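Local structure of fucoxanthin chlorophyll a/c-binding protein Lhcq10 (Chaetoceros gracilis, 6L4U) at residues Gly165-Phe170 with Leu182-Pro187; Ser74-Phe79 with His157-Gly162; Pro125-Asp130 with Pro238-Glu243. The protein binds chlorophyll a, chlorophyll c1 and fucoxanthin-type carotenoids and, as a member of the light-harvesting antenna family, probably collects light energy for a photosystem. All blocks are in the same frame, centred on the assembly; numbering follows the deposited sequence.

In the fold
Contact 2 is buried, whereas contacts 1 and 3 are only partly so. Contacts 1 and 2 both draw on the long loop between helix 137-153 and helix 196-223, where their segments adjoin in sequence and their centres lie about 19 Å apart; each borders a different chlorophyll c1. Contact 3 lies across the chain's centre from both, about 32 and 36 Å away, centre to centre. Helix 73-102 spans the gap, with its start in contact 2 and its far end against Pro125 and Pro126 of contact 3. Contact 1 joins loop to loop through a ring face and amides, contact 2 is mainly apolar, and contact 3 sets a proline over the face and carboxylates at the edge of a tyrosine.

Contact 1: Gly165-Phe170 with Leu182-Pro187; sequences GAFPNF and LNLYDP. With KC1 (Chlorophyll c1), chain B.
Two irregular loop segments pass each other in opposite directions, with the CA atoms of Asn169 and Asn183 5.5 Å apart and those of Phe167 and Tyr185 6.9 Å apart. Leu184 turns its CD2 methyl onto the face of the Phe167 ring in a CH-pi contact, 3.4 Å above the centroid and 1° off the ring normal, so that all six carbons are touched evenly. With CG anti to the backbone N in both, the two side chains cross obliquely. The Phe167 side chain also touches Leu147 and Ser151 of helix 137-153. An alanine in place of Phe167 would probably cost Leu184 this aromatic seat and loosen the loop against that helix. The side chains of Asn169 and Asn183 cross at about a right angle; Asn169 ND2 gives Asn183 OD1 a weak hydrogen bond of 3.2 Å, bent to 125°. On the pigment side, Phe167 N donates a short hydrogen bond of 2.5 Å to OBD of the chlorophyll c1. The Tyr185 ring lies over the macrocycle near CBD and CHA, and its OH is modelled at covalent distance, 1.4 Å, from the pigment's CAA. Together the loops form one wall of a chlorophyll c1 pocket in this chlorophyll a/b-binding-type antenna protein.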
loop_
_atom_site.group_PDB
_atom_site.type_symbol
_atom_site.label_atom_id
_atom_site.label_comp_id
_atom_site.label_asym_id
_atom_site.label_seq_id
_atom_site.Cartn_x
_atom_site.Cartn_y
_atom_site.Cartn_z
ATOM N N GLY Z 165 32.832 74.109 64.457
ATOM C CA GLY Z 165 33.583 75.305 64.179
ATOM C C GLY Z 165 35.057 75.210 64.504
ATOM O O GLY Z 165 35.840 76.035 64.021
ATOM N N ALA Z 166 35.457 74.225 65.304
ATOM C CA ALA Z 166 36.855 74.027 65.668
ATOM C C ALA Z 166 37.608 73.491 64.464
ATOM O O ALA Z 166 37.503 72.310 64.127
ATOM C CB ALA Z 166 36.966 73.075 66.852
ATOM N N PHE Z 167 38.357 74.357 63.801
ATOM C CA PHE Z 167 39.164 73.914 62.679
ATOM C C PHE Z 167 40.351 73.114 63.198
ATOM O O PHE Z 167 41.074 73.589 64.081
ATOM C CB PHE Z 167 39.654 75.090 61.851
ATOM C CG PHE Z 167 39.893 74.754 60.414
ATOM C CD1 PHE Z 167 41.137 74.323 59.986
ATOM C CD2 PHE Z 167 38.872 74.866 59.487
ATOM C CE1 PHE Z 167 41.359 74.009 58.659
ATOM C CE2 PHE Z 167 39.087 74.556 58.161
ATOM C CZ PHE Z 167 40.332 74.127 57.747
ATOM N N PRO Z 168 40.560 71.897 62.705
ATOM C CA PRO Z 168 41.727 71.118 63.129
ATOM C C PRO Z 168 43.011 71.745 62.620
ATOM O O PRO Z 168 43.071 72.251 61.496
ATOM C CB PRO Z 168 41.484 69.747 62.492
ATOM C CG PRO Z 168 40.541 70.025 61.359
ATOM C CD PRO Z 168 39.676 71.141 61.804
ATOM N N ASN Z 169 44.033 71.751 63.471
ATOM C CA ASN Z 169 45.308 72.278 63.020
ATOM C C ASN Z 169 46.064 71.409 62.032
ATOM O O ASN Z 169 45.980 70.181 62.034
ATOM C CB ASN Z 169 46.244 72.737 64.145
ATOM C CG ASN Z 169 45.556 73.356 65.336
ATOM O OD1 ASN Z 169 44.916 72.759 66.188
ATOM N ND2 ASN Z 169 45.540 74.683 65.246
ATOM N N PHE Z 170 46.782 72.105 61.144
ATOM C CA PHE Z 170 47.541 71.477 60.072
ATOM C C PHE Z 170 48.764 70.733 60.582
ATOM O O PHE Z 170 49.255 69.841 59.884
ATOM C CB PHE Z 170 47.985 72.529 59.055
ATOM C CG PHE Z 170 46.882 73.045 58.181
ATOM C CD1 PHE Z 170 45.851 72.215 57.775
ATOM C CD2 PHE Z 170 46.886 74.364 57.752
ATOM C CE1 PHE Z 170 44.836 72.694 56.965
ATOM C CE2 PHE Z 170 45.876 74.850 56.943
ATOM C CZ PHE Z 170 44.850 74.014 56.549
ATOM N N LEU Z 182 52.269 77.438 59.404
ATOM C CA LEU Z 182 51.256 78.021 60.269
ATOM C C LEU Z 182 49.971 77.205 60.261
ATOM O O LEU Z 182 49.754 76.330 59.420
ATOM C CB LEU Z 182 50.955 79.465 59.860
ATOM C CG LEU Z 182 52.130 80.426 59.731
ATOM C CD1 LEU Z 182 51.667 81.763 59.181
ATOM C CD2 LEU Z 182 52.810 80.589 61.077
ATOM N N ASN Z 183 49.110 77.511 61.226
ATOM C CA ASN Z 183 47.775 76.947 61.321
ATOM C C ASN Z 183 46.748 77.994 60.921
ATOM O O ASN Z 183 47.050 79.182 60.796
ATOM C CB ASN Z 183 47.502 76.438 62.737
ATOM C CG ASN Z 183 48.297 75.205 63.065
ATOM O OD1 ASN Z 183 48.572 74.920 64.230
ATOM N ND2 ASN Z 183 48.654 74.443 62.037
ATOM N N LEU Z 184 45.514 77.536 60.716
ATOM C CA LEU Z 184 44.475 78.444 60.244
ATOM C C LEU Z 184 43.930 79.307 61.376
ATOM O O LEU Z 184 43.647 80.493 61.173
ATOM C CB LEU Z 184 43.347 77.650 59.585
ATOM C CG LEU Z 184 42.299 78.491 58.857
ATOM C CD1 LEU Z 184 42.923 79.178 57.653
ATOM C CD2 LEU Z 184 41.104 77.652 58.443
ATOM N N TYR Z 185 43.795 78.741 62.574
ATOM C CA TYR Z 185 43.206 79.456 63.702
ATOM C C TYR Z 185 44.245 80.292 64.448
ATOM O O TYR Z 185 44.057 81.495 64.641
ATOM C CB TYR Z 185 42.512 78.456 64.637
ATOM C CG TYR Z 185 41.948 79.023 65.929
ATOM C CD1 TYR Z 185 41.326 80.272 65.975
ATOM C CD2 TYR Z 185 42.017 78.287 67.103
ATOM C CE1 TYR Z 185 40.835 80.780 67.156
ATOM C CE2 TYR Z 185 41.509 78.778 68.284
ATOM C CZ TYR Z 185 40.911 80.021 68.305
ATOM O OH TYR Z 185 40.399 80.517 69.481
ATOM N N ASP Z 186 45.331 79.675 64.903
ATOM C CA ASP Z 186 46.363 80.389 65.651
ATOM C C ASP Z 186 47.683 80.262 64.901
ATOM O O ASP Z 186 48.514 79.401 65.226
ATOM C CB ASP Z 186 46.476 79.870 67.082
ATOM C CG ASP Z 186 45.389 80.421 67.986
ATOM O OD1 ASP Z 186 44.555 81.210 67.496
ATOM O OD2 ASP Z 186 45.368 80.065 69.182
ATOM N N PRO Z 187 47.906 81.095 63.880
ATOM C CA PRO Z 187 49.209 81.052 63.202
ATOM C C PRO Z 187 50.319 81.674 64.027
ATOM O O PRO Z 187 51.424 81.121 64.088
ATOM C CB PRO Z 187 48.953 81.822 61.899
ATOM C CG PRO Z 187 47.812 82.715 62.192
ATOM C CD PRO Z 187 47.016 82.127 63.317
HETATM N NB KC1 B . 35.616 84.202 66.317
HETATM N ND KC1 B . 37.269 81.087 64.313
HETATM C C1A KC1 B . 37.409 80.576 67.459
HETATM C C1B KC1 B . 35.564 84.396 67.628
HETATM C C1C KC1 B . 35.559 84.536 63.284
HETATM C C1D KC1 B . 37.449 80.688 62.951
HETATM C C2A KC1 B . 37.597 80.260 68.927
HETATM C C2B KC1 B . 34.950 85.664 68.059
HETATM C C2C KC1 B . 35.678 85.033 61.893
HETATM C C2D KC1 B . 37.985 79.325 62.746
HETATM C C3A KC1 B . 37.016 81.493 69.588
HETATM C C3B KC1 B . 34.600 86.296 66.774
HETATM C C3C KC1 B . 36.295 83.923 61.158
HETATM C C3D KC1 B . 38.122 78.890 64.165
HETATM C C4A KC1 B . 36.616 82.255 68.369
HETATM C C4B KC1 B . 35.063 85.288 65.757
HETATM C C4C KC1 B . 36.487 82.914 62.244
HETATM C C4D KC1 B . 37.679 79.934 64.963
HETATM C CAA KC1 B . 39.064 80.210 69.359
HETATM C CAB KC1 B . 33.944 87.630 66.675
HETATM C CAC KC1 B . 36.666 83.941 59.684
HETATM C CAD KC1 B . 38.537 77.781 65.061
HETATM C CBA KC1 B . 39.190 79.757 70.808
HETATM C CBB KC1 B . 33.684 88.309 65.584
HETATM C CBC KC1 B . 35.940 82.945 58.813
HETATM C CBD KC1 B . 38.351 78.211 66.456
HETATM C CED KC1 B . 35.431 76.409 68.168
HETATM C CGA KC1 B . 38.460 78.455 71.052
HETATM C CGD KC1 B . 37.537 77.222 67.225
HETATM C CHA KC1 B . 37.815 79.602 66.390
HETATM C CHB KC1 B . 36.055 83.430 68.608
HETATM C CHC KC1 B . 34.953 85.427 64.295
HETATM C CHD KC1 B . 37.113 81.624 61.880
HETATM C CMA KC1 B . 35.801 81.166 70.435
HETATM C CMB KC1 B . 34.744 86.176 69.450
HETATM C CMC KC1 B . 35.266 86.353 61.316
HETATM C CMD KC1 B . 38.331 78.487 61.548
HETATM N NA KC1 B . 36.854 81.699 67.180
HETATM N NC KC1 B . 36.046 83.296 63.479
HETATM O O1A KC1 B . 37.420 78.426 71.691
HETATM O O1D KC1 B . 38.093 76.298 67.793
HETATM O O2A KC1 B . 39.004 77.208 70.542
HETATM O O2D KC1 B . 36.099 77.341 67.333
HETATM O OBD KC1 B . 38.988 76.637 64.699
HETATM MG MG KC1 B . 36.611 82.692 65.371
#

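Contact 2: Ser74-Phe79 with His157-Gly162; sequences SATIGF and HYMRGG. With KC1 (Chlorophyll c1), chain C.
The type I beta turn His157-Arg160 packs against the start of helix 73-102, beside a chlorophyll c1 pocket of the light-harvesting fold. The chains come nearest at Ala75 and Met159, CA to CA 4.4 Å. At Gly78, CA makes a CA-H...O contact of 3.5 Å with Tyr158 O; a CB here would clash with that oxygen, consistent with glycine at this position. Apolar packing follows. Phe79 and Tyr158 lie side by side, and Phe79 CD1 meets the edge of the tyrosine ring, 3.7 Å from CE2. Met159 lies alongside Phe79, pointing the same way: bending at chi3 (77°) carries its CE to 3.4 Å from Ala75 O, while its SD makes an oblique Met-aromatic contact, 5.1 Å from the Phe79 centroid. Polar bonds stay within the turn and its surroundings. Met159 N donates to His157 ND1 over 3.1 Å, entering 36° out of the imidazole plane, and Glu152 holds NE2, so both ring nitrogens are engaged and the ring's rotation is fixed. Tyr158 covers one face of that imidazole; CAA of the chlorophyll lies over the opposite face, off toward its rim. At the outer rim of the pocket, Arg160 NE comes to 3.4 Å from the pigment's CBA.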
loop_
_atom_site.group_PDB
_atom_site.type_symbol
_atom_site.label_atom_id
_atom_site.label_comp_id
_atom_site.label_asym_id
_atom_site.label_seq_id
_atom_site.Cartn_x
_atom_site.Cartn_y
_atom_site.Cartn_z
ATOM N N SER Z 74 21.012 63.894 67.742
ATOM C CA SER Z 74 22.148 64.555 68.367
ATOM C C SER Z 74 23.329 64.735 67.424
ATOM O O SER Z 74 24.214 65.546 67.711
ATOM C CB SER Z 74 22.599 63.772 69.600
ATOM O OG SER Z 74 21.656 63.895 70.651
ATOM N N ALA Z 75 23.377 63.995 66.320
ATOM C CA ALA Z 75 24.457 64.166 65.359
ATOM C C ALA Z 75 24.150 65.243 64.336
ATOM O O ALA Z 75 25.066 65.943 63.888
ATOM C CB ALA Z 75 24.749 62.846 64.642
ATOM N N THR Z 76 22.881 65.393 63.956
ATOM C CA THR Z 76 22.501 66.459 63.045
ATOM C C THR Z 76 22.382 67.793 63.755
ATOM O O THR Z 76 22.409 68.835 63.094
ATOM C CB THR Z 76 21.176 66.139 62.362
ATOM O OG1 THR Z 76 20.106 66.284 63.302
ATOM C CG2 THR Z 76 21.202 64.712 61.879
ATOM N N ILE Z 77 22.244 67.785 65.082
ATOM C CA ILE Z 77 22.258 69.034 65.829
ATOM C C ILE Z 77 23.681 69.595 65.890
ATOM O O ILE Z 77 23.862 70.785 66.169
ATOM C CB ILE Z 77 21.696 68.851 67.255
ATOM C CG1 ILE Z 77 21.080 70.122 67.823
ATOM C CG2 ILE Z 77 22.715 68.413 68.258
ATOM C CD1 ILE Z 77 19.794 69.891 68.503
ATOM N N GLY Z 78 24.699 68.760 65.650
ATOM C CA GLY Z 78 26.040 69.268 65.439
ATOM C C GLY Z 78 26.276 69.676 64.004
ATOM O O GLY Z 78 27.146 70.508 63.730
ATOM N N PHE Z 79 25.519 69.094 63.072
ATOM C CA PHE Z 79 25.529 69.573 61.696
ATOM C C PHE Z 79 24.916 70.962 61.604
ATOM O O PHE Z 79 25.430 71.828 60.887
ATOM C CB PHE Z 79 24.772 68.591 60.792
ATOM C CG PHE Z 79 24.878 68.900 59.322
ATOM C CD1 PHE Z 79 25.898 68.356 58.564
ATOM C CD2 PHE Z 79 23.942 69.712 58.692
ATOM C CE1 PHE Z 79 25.995 68.629 57.217
ATOM C CE2 PHE Z 79 24.043 69.996 57.349
ATOM C CZ PHE Z 79 25.066 69.454 56.612
ATOM N N HIS Z 157 35.094 65.202 64.292
ATOM C CA HIS Z 157 34.012 65.689 63.457
ATOM C C HIS Z 157 32.838 66.156 64.301
ATOM O O HIS Z 157 32.581 65.645 65.392
ATOM C CB HIS Z 157 33.550 64.603 62.491
ATOM C CG HIS Z 157 32.784 65.126 61.318
ATOM N ND1 HIS Z 157 31.410 65.071 61.246
ATOM C CD2 HIS Z 157 33.201 65.676 60.155
ATOM C CE1 HIS Z 157 31.011 65.585 60.096
ATOM N NE2 HIS Z 157 32.079 65.957 59.414
ATOM N N TYR Z 158 32.113 67.122 63.758
ATOM C CA TYR Z 158 31.026 67.778 64.459
ATOM C C TYR Z 158 29.768 66.926 64.545
ATOM O O TYR Z 158 28.899 67.221 65.371
ATOM C CB TYR Z 158 30.715 69.107 63.777
ATOM C CG TYR Z 158 30.547 69.015 62.276
ATOM C CD1 TYR Z 158 31.639 69.155 61.412
ATOM C CD2 TYR Z 158 29.291 68.810 61.718
ATOM C CE1 TYR Z 158 31.471 69.100 60.044
ATOM C CE2 TYR Z 158 29.120 68.741 60.355
ATOM C CZ TYR Z 158 30.209 68.889 59.525
ATOM O OH TYR Z 158 30.033 68.821 58.166
ATOM N N MET Z 159 29.646 65.881 63.718
ATOM C CA MET Z 159 28.546 64.930 63.840
ATOM C C MET Z 159 28.902 63.730 64.697
ATOM O O MET Z 159 28.396 62.624 64.471
ATOM C CB MET Z 159 28.038 64.476 62.474
ATOM C CG MET Z 159 27.614 65.599 61.574
ATOM S SD MET Z 159 26.854 64.945 60.093
ATOM C CE MET Z 159 25.248 64.504 60.759
ATOM N N ARG Z 160 29.747 63.944 65.697
ATOM C CA ARG Z 160 30.298 62.950 66.603
ATOM C C ARG Z 160 30.439 63.679 67.928
ATOM O O ARG Z 160 29.634 64.576 68.211
ATOM C CB ARG Z 160 31.643 62.403 66.116
ATOM C CG ARG Z 160 31.605 61.597 64.820
ATOM C CD ARG Z 160 30.898 60.265 65.002
ATOM N NE ARG Z 160 30.513 59.678 63.722
ATOM C CZ ARG Z 160 29.281 59.707 63.226
ATOM N NH1 ARG Z 160 29.023 59.149 62.052
ATOM N NH2 ARG Z 160 28.307 60.290 63.906
ATOM N N GLY Z 161 31.354 63.229 68.787
ATOM C CA GLY Z 161 31.926 64.115 69.788
ATOM C C GLY Z 161 32.335 65.408 69.111
ATOM O O GLY Z 161 33.138 65.395 68.181
ATOM N N GLY Z 162 31.778 66.527 69.550
ATOM C CA GLY Z 162 31.568 67.631 68.636
ATOM C C GLY Z 162 32.621 68.714 68.585
ATOM O O GLY Z 162 33.650 68.561 67.919
HETATM N NB KC1 C . 29.462 65.140 55.464
HETATM N ND KC1 C . 33.323 64.041 54.956
HETATM C C1A KC1 C . 32.125 62.622 57.556
HETATM C C1B KC1 C . 28.564 64.627 56.297
HETATM C C1C KC1 C . 30.745 66.301 52.935
HETATM C C1D KC1 C . 34.385 64.307 54.030
HETATM C C2A KC1 C . 31.606 61.844 58.761
HETATM C C2B KC1 C . 27.147 64.935 55.971
HETATM C C2C KC1 C . 31.066 66.680 51.533
HETATM C C2D KC1 C . 35.677 63.657 54.330
HETATM C C3A KC1 C . 30.160 62.306 58.845
HETATM C C3B KC1 C . 27.298 65.777 54.772
HETATM C C3C KC1 C . 32.469 66.265 51.388
HETATM C C3D KC1 C . 35.309 62.919 55.559
HETATM C C4A KC1 C . 30.124 63.195 57.646
HETATM C C4B KC1 C . 28.769 65.842 54.563
HETATM C C4C KC1 C . 32.781 65.710 52.725
HETATM C C4D KC1 C . 33.980 63.200 55.841
HETATM C CAA KC1 C . 32.272 61.985 60.128
HETATM C CAB KC1 C . 26.216 66.414 53.986
HETATM C CAC KC1 C . 33.375 66.383 50.187
HETATM C CAD KC1 C . 35.822 62.015 56.607
HETATM C CBA KC1 C . 32.122 60.686 60.909
HETATM C CBB KC1 C . 26.145 67.715 53.829
HETATM C CBC KC1 C . 33.167 65.124 49.373
HETATM C CBD KC1 C . 34.731 61.733 57.553
HETATM C CED KC1 C . 35.042 58.080 58.680
HETATM C CGA KC1 C . 33.479 60.127 61.259
HETATM C CGD KC1 C . 34.509 60.257 57.587
HETATM C CHA KC1 C . 33.542 62.487 57.052
HETATM C CHB KC1 C . 28.938 63.755 57.413
HETATM C CHC KC1 C . 29.394 66.572 53.454
HETATM C CHD KC1 C . 34.151 65.195 52.899
HETATM C CMA KC1 C . 29.197 61.143 58.632
HETATM C CMB KC1 C . 25.870 64.527 56.649
HETATM C CMC KC1 C . 30.195 67.312 50.483
HETATM C CMD KC1 C . 37.038 63.611 53.709
HETATM N NA KC1 C . 31.246 63.326 56.927
HETATM N NC KC1 C . 31.755 65.722 53.614
HETATM O O1A KC1 C . 33.579 59.017 61.755
HETATM O O1D KC1 C . 33.575 59.757 56.993
HETATM O O2A KC1 C . 34.682 60.903 61.009
HETATM O O2D KC1 C . 35.408 59.420 58.362
HETATM O OBD KC1 C . 37.013 61.548 56.676
HETATM MG MG KC1 C . 31.456 64.719 55.396
#

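Contact 3: Pro125-Asp130 with Pro238-Glu243; sequences PPEQWD and PHYDGE. With CLA (chlorophyll a), chain D.
Close to carotenoid and chlorophyll a pockets, the loop that follows helix 196-223 leans on the short helix 125-130 chiefly through one aromatic side chain, Tyr240. Its ring takes Pro126 CB over one face in a CH-pi contact, 3.9 Å from the centroid, and has Gly242 N above the opposite face. Glu127 passes along the edge, bent at chi2 (105°), with CD 3.5 Å from Tyr240 CD1 and the carboxylate standing nearly perpendicular to the ring, 86° between planes. Asp130 comes tip to tip, its OD2 3.2 Å from Tyr240 OH. That same OH accepts a weak hydrogen bond from Glu243 N, tying the loop back on itself. On the same helix, Pro125 O is hydrogen-bonded to a carotenoid, and Gln128 NE2 is modelled at covalent distance, 1.4 Å, from CED of the chlorophyll a. Two carboxylates, of Glu127 and Asp130, thus meet the tyrosine's edge; Glu127 OE2 also lies 5.3 Å from Asp241 OD1, and repulsion between these two acids may raise the proton affinity of one of them.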
loop_
_atom_site.group_PDB
_atom_site.type_symbol
_atom_site.label_atom_id
_atom_site.label_comp_id
_atom_site.label_asym_id
_atom_site.label_seq_id
_atom_site.Cartn_x
_atom_site.Cartn_y
_atom_site.Cartn_z
ATOM N N PRO Z 125 31.430 95.434 44.123
ATOM C CA PRO Z 125 32.163 94.124 44.292
ATOM C C PRO Z 125 31.471 92.868 43.760
ATOM O O PRO Z 125 32.180 91.906 43.430
ATOM C CB PRO Z 125 32.381 94.035 45.816
ATOM C CG PRO Z 125 31.604 95.167 46.427
ATOM C CD PRO Z 125 31.388 96.204 45.376
ATOM N N PRO Z 126 30.129 92.784 43.661
ATOM C CA PRO Z 126 29.569 91.672 42.862
ATOM C C PRO Z 126 29.943 91.699 41.384
ATOM O O PRO Z 126 30.113 90.630 40.786
ATOM C CB PRO Z 126 28.052 91.811 43.061
ATOM C CG PRO Z 126 27.855 93.051 43.790
ATOM C CD PRO Z 126 29.081 93.281 44.571
ATOM N N GLU Z 127 30.070 92.877 40.773
ATOM C CA GLU Z 127 30.676 92.962 39.445
ATOM C C GLU Z 127 32.147 92.604 39.481
ATOM O O GLU Z 127 32.684 92.134 38.470
ATOM C CB GLU Z 127 30.459 94.369 38.895
ATOM C CG GLU Z 127 29.152 94.505 38.167
ATOM C CD GLU Z 127 28.145 95.262 38.991
ATOM O OE1 GLU Z 127 28.333 95.290 40.227
ATOM O OE2 GLU Z 127 27.151 95.766 38.438
ATOM N N GLN Z 128 32.818 92.777 40.631
ATOM C CA GLN Z 128 34.254 92.625 40.523
ATOM C C GLN Z 128 34.643 91.156 40.674
ATOM O O GLN Z 128 35.693 90.755 40.170
ATOM C CB GLN Z 128 35.007 93.615 41.441
ATOM C CG GLN Z 128 36.297 93.241 42.085
ATOM C CD GLN Z 128 36.750 94.167 43.195
ATOM O OE1 GLN Z 128 36.081 95.128 43.572
ATOM N NE2 GLN Z 128 37.942 93.891 43.701
ATOM N N TRP Z 129 33.748 90.317 41.217
ATOM C CA TRP Z 129 33.964 88.869 41.174
ATOM C C TRP Z 129 33.862 88.319 39.753
ATOM O O TRP Z 129 34.582 87.376 39.403
ATOM C CB TRP Z 129 32.963 88.147 42.084
ATOM C CG TRP Z 129 33.035 86.641 41.986
ATOM C CD1 TRP Z 129 32.251 85.825 41.219
ATOM C CD2 TRP Z 129 33.953 85.780 42.672
ATOM N NE1 TRP Z 129 32.622 84.516 41.386
ATOM C CE2 TRP Z 129 33.663 84.460 42.274
ATOM C CE3 TRP Z 129 34.987 85.997 43.586
ATOM C CZ2 TRP Z 129 34.374 83.365 42.756
ATOM C CZ3 TRP Z 129 35.689 84.906 44.067
ATOM C CH2 TRP Z 129 35.377 83.607 43.651
ATOM N N ASP Z 130 32.979 88.890 38.927
ATOM C CA ASP Z 130 32.831 88.422 37.553
ATOM C C ASP Z 130 34.053 88.753 36.707
ATOM O O ASP Z 130 34.392 88.001 35.787
ATOM C CB ASP Z 130 31.588 89.041 36.914
ATOM C CG ASP Z 130 30.301 88.539 37.530
ATOM O OD1 ASP Z 130 30.285 87.395 38.029
ATOM O OD2 ASP Z 130 29.301 89.286 37.509
ATOM N N PRO Z 238 24.943 99.891 44.314
ATOM C CA PRO Z 238 24.855 100.263 42.891
ATOM C C PRO Z 238 24.171 99.293 41.928
ATOM O O PRO Z 238 24.434 99.399 40.724
ATOM C CB PRO Z 238 26.327 100.434 42.507
ATOM C CG PRO Z 238 27.023 99.499 43.412
ATOM C CD PRO Z 238 26.313 99.505 44.696
ATOM N N HIS Z 239 23.345 98.356 42.413
ATOM C CA HIS Z 239 22.419 97.552 41.593
ATOM C C HIS Z 239 23.151 96.686 40.555
ATOM O O HIS Z 239 23.160 96.973 39.355
ATOM C CB HIS Z 239 21.363 98.438 40.916
ATOM C CG HIS Z 239 20.215 97.670 40.342
ATOM N ND1 HIS Z 239 19.370 98.193 39.387
ATOM C CD2 HIS Z 239 19.766 96.418 40.596
ATOM C CE1 HIS Z 239 18.455 97.294 39.071
ATOM N NE2 HIS Z 239 18.675 96.206 39.787
ATOM N N TYR Z 240 23.812 95.641 41.077
ATOM C CA TYR Z 240 24.583 94.713 40.246
ATOM C C TYR Z 240 23.732 94.004 39.197
ATOM O O TYR Z 240 24.236 93.749 38.095
ATOM C CB TYR Z 240 25.293 93.689 41.132
ATOM C CG TYR Z 240 25.597 92.348 40.509
ATOM C CD1 TYR Z 240 26.648 92.194 39.611
ATOM C CD2 TYR Z 240 24.855 91.223 40.852
ATOM C CE1 TYR Z 240 26.937 90.961 39.055
ATOM C CE2 TYR Z 240 25.134 89.993 40.306
ATOM C CZ TYR Z 240 26.175 89.864 39.407
ATOM O OH TYR Z 240 26.454 88.632 38.861
ATOM N N ASP Z 241 22.480 93.622 39.537
ATOM C CA ASP Z 241 21.440 93.332 38.532
ATOM C C ASP Z 241 21.775 92.157 37.596
ATOM O O ASP Z 241 21.217 92.012 36.508
ATOM C CB ASP Z 241 21.105 94.718 37.940
ATOM C CG ASP Z 241 21.699 95.069 36.594
ATOM O OD1 ASP Z 241 22.590 94.474 35.970
ATOM O OD2 ASP Z 241 21.590 96.299 36.401
ATOM N N GLY Z 242 22.644 91.259 38.070
ATOM C CA GLY Z 242 22.991 90.060 37.334
ATOM C C GLY Z 242 22.482 88.804 38.008
ATOM O O GLY Z 242 21.270 88.595 38.109
ATOM N N GLU Z 243 23.396 87.951 38.461
ATOM C CA GLU Z 243 23.049 86.818 39.314
ATOM C C GLU Z 243 24.162 86.646 40.335
ATOM O O GLU Z 243 25.258 86.189 39.992
ATOM C CB GLU Z 243 22.838 85.535 38.509
ATOM C CG GLU Z 243 22.494 84.371 39.410
ATOM C CD GLU Z 243 21.201 84.596 40.173
ATOM O OE1 GLU Z 243 20.213 85.077 39.584
ATOM O OE2 GLU Z 243 21.197 84.366 41.391
HETATM MG MG CLA D . 38.768 90.175 48.880
HETATM C CHA CLA D . 40.657 91.353 46.213
HETATM C CHB CLA D . 37.402 87.900 46.812
HETATM C CHC CLA D . 37.283 88.788 51.597
HETATM C CHD CLA D . 40.750 92.356 51.111
HETATM N NA CLA D . 39.021 89.664 46.888
HETATM C C1A CLA D . 39.679 90.239 45.943
HETATM C C2A CLA D . 39.409 89.719 44.545
HETATM C C3A CLA D . 38.350 88.666 44.794
HETATM C C4A CLA D . 38.265 88.754 46.273
HETATM C CMA CLA D . 37.002 89.146 44.275
HETATM C CAA CLA D . 40.534 88.930 43.850
HETATM C CBA CLA D . 41.805 88.527 44.604
HETATM C CGA CLA D . 41.609 87.533 45.724
HETATM O O1A CLA D . 40.872 86.571 45.603
HETATM O O2A CLA D . 42.329 87.737 46.970
HETATM N NB CLA D . 37.505 88.588 49.150
HETATM C C1B CLA D . 37.071 87.741 48.224
HETATM C C2B CLA D . 36.243 86.610 48.707
HETATM C C3B CLA D . 36.212 86.878 50.160
HETATM C C4B CLA D . 37.019 88.129 50.309
HETATM C CMB CLA D . 35.610 85.487 47.927
HETATM C CAB CLA D . 35.518 86.078 51.201
HETATM C CBB CLA D . 34.663 86.610 52.051
HETATM N NC CLA D . 38.986 90.518 50.900
HETATM C C1C CLA D . 38.294 89.833 51.832
HETATM C C2C CLA D . 38.615 90.195 53.237
HETATM C C3C CLA D . 39.636 91.246 53.084
HETATM C C4C CLA D . 39.779 91.360 51.610
HETATM C CMC CLA D . 38.046 89.633 54.512
HETATM C CAC CLA D . 40.358 92.008 54.166
HETATM C CBC CLA D . 41.598 91.198 54.475
HETATM N ND CLA D . 40.329 91.481 48.807
HETATM C C1D CLA D . 41.031 92.384 49.674
HETATM C C2D CLA D . 42.006 93.287 49.011
HETATM C C3D CLA D . 41.841 92.847 47.599
HETATM C C4D CLA D . 40.894 91.830 47.587
HETATM C CMD CLA D . 42.956 94.366 49.447
HETATM C CAD CLA D . 42.301 93.063 46.203
HETATM O OBD CLA D . 43.176 93.918 45.815
HETATM C CBD CLA D . 41.585 92.117 45.326
HETATM C CGD CLA D . 41.027 92.793 44.111
HETATM O O1D CLA D . 41.746 92.970 43.129
HETATM O O2D CLA D . 39.639 93.216 44.089
HETATM C CED CLA D . 39.062 93.619 42.856
HETATM C C1 CLA D . 42.460 86.682 47.918
HETATM C C2 CLA D . 41.657 87.003 49.156
HETATM C C3 CLA D . 42.184 87.714 50.164
HETATM C C4 CLA D . 43.595 88.228 50.106
HETATM C C5 CLA D . 41.346 88.006 51.382
HETATM C C6 CLA D . 41.509 86.940 52.453
HETATM C C7 CLA D . 40.150 86.519 52.997
HETATM C C8 CLA D . 40.291 85.781 54.321
HETATM C C9 CLA D . 39.044 84.954 54.603
HETATM C C10 CLA D . 40.538 86.792 55.434
HETATM C C11 CLA D . 41.858 86.532 56.150
HETATM C C12 CLA D . 42.846 87.662 55.900
#